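Local coordinates for protein phthiocerol synthesis polyketide synthase type I PpsC (Mycobacterium tuberculosis, PDB 7AHB) that probably selects and loads extender units onto an acyl carrier protein through its acyltransferase domain during phthiocerol synthesis, at residues A202-T207 and L331-D336. Numbering follows the deposited sequence.
Sequences ASPRQT and LRASYD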
loop_
_atom_site.group_PDB
_atom_site.type_symbol
_atom_site.label_atom_id
_atom_site.label_comp_id
_atom_site.label_asym_id
_atom_site.label_seq_id
_atom_site.Cartn_x
_atom_site.Cartn_y
_atom_site.Cartn_z
ATOM N N ALA A 202 -1.706 -9.685 -8.126
ATOM C CA ALA A 202 -0.640 -9.619 -7.130
ATOM C C ALA A 202 0.715 -10.052 -7.695
ATOM O O ALA A 202 1.749 -9.438 -7.401
ATOM C CB ALA A 202 -0.995 -10.466 -5.918
ATOM N N SER A 203 0.734 -11.089 -8.486
ATOM C CA SER A 203 1.952 -11.640 -9.047
ATOM C C SER A 203 1.539 -12.583 -10.170
ATOM O O SER A 203 0.335 -12.766 -10.412
ATOM C CB SER A 203 2.753 -12.379 -7.990
ATOM O OG SER A 203 2.151 -13.610 -7.678
ATOM N N PRO A 204 2.488 -13.219 -10.857
ATOM C CA PRO A 204 2.095 -14.228 -11.860
ATOM C C PRO A 204 1.413 -15.425 -11.244
ATOM O O PRO A 204 0.782 -16.203 -11.974
ATOM C CB PRO A 204 3.421 -14.625 -12.529
ATOM C CG PRO A 204 4.393 -13.517 -12.177
ATOM C CD PRO A 204 3.949 -13.004 -10.815
ATOM N N ARG A 205 1.511 -15.597 -9.921
ATOM C CA ARG A 205 1.026 -16.800 -9.261
ATOM C C ARG A 205 -0.082 -16.565 -8.252
ATOM O O ARG A 205 -0.700 -17.538 -7.813
ATOM C CB ARG A 205 2.182 -17.515 -8.543
ATOM C CG ARG A 205 2.924 -18.503 -9.415
ATOM C CD ARG A 205 4.339 -18.778 -8.878
ATOM N NE ARG A 205 5.261 -17.679 -9.205
ATOM C CZ ARG A 205 5.764 -17.461 -10.428
ATOM N NH1 ARG A 205 6.600 -16.439 -10.638
ATOM N NH2 ARG A 205 5.415 -18.256 -11.452
ATOM N N GLN A 206 -0.351 -15.323 -7.876
ATOM C CA GLN A 206 -1.368 -15.003 -6.888
ATOM C C GLN A 206 -2.243 -13.857 -7.368
ATOM O O GLN A 206 -1.760 -12.904 -7.986
ATOM C CB GLN A 206 -0.735 -14.617 -5.549
ATOM C CG GLN A 206 -0.078 -15.790 -4.808
ATOM C CD GLN A 206 0.440 -15.378 -3.438
ATOM O OE1 GLN A 206 1.177 -14.397 -3.310
ATOM N NE2 GLN A 206 0.044 -16.119 -2.410
ATOM N N THR A 207 -3.526 -13.933 -7.031
ATOM C CA THR A 207 -4.518 -12.947 -7.427
ATOM C C THR A 207 -5.469 -12.753 -6.258
ATOM O O THR A 207 -5.766 -13.697 -5.532
ATOM C CB THR A 207 -5.306 -13.415 -8.677
ATOM O OG1 THR A 207 -4.405 -13.796 -9.739
ATOM C CG2 THR A 207 -6.230 -12.347 -9.161
ATOM N N LEU A 331 9.467 -10.645 -9.804
ATOM C CA LEU A 331 10.819 -10.413 -10.310
ATOM C C LEU A 331 11.440 -11.707 -10.818
ATOM O O LEU A 331 12.155 -11.708 -11.834
ATOM C CB LEU A 331 11.686 -9.794 -9.213
ATOM C CG LEU A 331 11.261 -8.403 -8.761
ATOM C CD1 LEU A 331 12.075 -7.951 -7.566
ATOM C CD2 LEU A 331 11.403 -7.395 -9.904
ATOM N N ARG A 332 11.176 -12.821 -10.124
ATOM C CA ARG A 332 11.744 -14.105 -10.523
ATOM C C ARG A 332 11.236 -14.540 -11.894
ATOM O O ARG A 332 11.916 -15.295 -12.594
ATOM C CB ARG A 332 11.404 -15.158 -9.466
ATOM C CG ARG A 332 12.441 -16.235 -9.270
ATOM C CD ARG A 332 11.992 -17.247 -8.192
ATOM N NE ARG A 332 11.425 -16.575 -7.037
ATOM C CZ ARG A 332 12.018 -16.475 -5.851
ATOM N NH1 ARG A 332 13.213 -17.032 -5.642
ATOM N NH2 ARG A 332 11.397 -15.829 -4.868
ATOM N N ALA A 333 10.052 -14.080 -12.294
ATOM C CA ALA A 333 9.481 -14.495 -13.567
ATOM C C ALA A 333 10.142 -13.826 -14.759
ATOM O O ALA A 333 10.045 -14.352 -15.865
ATOM C CB ALA A 333 7.978 -14.194 -13.595
ATOM N N SER A 334 10.814 -12.691 -14.559
ATOM C CA SER A 334 11.414 -11.941 -15.646
ATOM C C SER A 334 12.904 -11.719 -15.500
ATOM O O SER A 334 13.567 -11.475 -16.520
ATOM C CB SER A 334 10.755 -10.557 -15.771
ATOM O OG SER A 334 9.436 -10.635 -16.267
ATOM N N TYR A 335 13.452 -11.775 -14.279
ATOM C CA TYR A 335 14.828 -11.356 -14.033
ATOM C C TYR A 335 15.595 -12.382 -13.202
ATOM O O TYR A 335 15.038 -13.366 -12.710
ATOM C CB TYR A 335 14.854 -9.994 -13.339
ATOM C CG TYR A 335 13.959 -8.972 -13.999
ATOM C CD1 TYR A 335 14.224 -8.528 -15.301
ATOM C CD2 TYR A 335 12.840 -8.449 -13.336
ATOM C CE1 TYR A 335 13.412 -7.596 -15.909
ATOM C CE2 TYR A 335 12.026 -7.516 -13.950
ATOM C CZ TYR A 335 12.329 -7.094 -15.255
ATOM O OH TYR A 335 11.523 -6.159 -15.872
ATOM N N ASP A 336 16.905 -12.150 -13.083
ATOM C CA ASP A 336 17.788 -12.956 -12.240
ATOM C C ASP A 336 17.768 -12.358 -10.839
ATOM O O ASP A 336 18.450 -11.361 -10.567
ATOM C CB ASP A 336 19.199 -12.972 -12.820
ATOM C CG ASP A 336 20.188 -13.738 -11.953
ATOM O OD1 ASP A 336 19.835 -14.127 -10.819
ATOM O OD2 ASP A 336 21.318 -13.963 -12.416
#
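The methyl group of A333 packs against P204 and R205 at the surface of the acyltransferase domain, where the hairpin loop joining antiparallel strands 197-201 and 207-211 meets the C-terminal part of helix 324-334. These strands belong to the small four-stranded antiparallel sheet of the ferredoxin-like subdomain of this family, whereas the helix follows strand 313-316 and precedes strand 341-343 in the chain, both in the larger parallel sheet, so the contact bridges the two parts of the fold. A333 CB approaches P204 CG, a corner of the pyrrolidine ring, at 3.9 Å. The same A333 CB meets the guanidinium of R205 almost edge-on, 4.0 Å from NH1. One face of that guanidinium is turned to its own neighbour: P204 CB lies 3.9 Å over it, nearer its border than its centre. The bend of the R205 side chain at CG-CD (chi3 -78°) helps lay this face alongside P204 CB, with NH1 directed to the helix, where it makes a weak hydrogen bond to the carbonyl oxygen of D329. P204 also touches T330 and, on helix 300-308, H301, so this corner of the hairpin loop rests against two helices. Behind these residues the loop is shaped by an ST turn, with S203 OG set between the backbone N and C (chi1 74°), so that it can receive the N-H groups of the residues that follow. S203 OG accepts a hydrogen bond from R205 N at 3.1 Å. A weaker, more bent one reaches it from Q206 N at 3.0 Å.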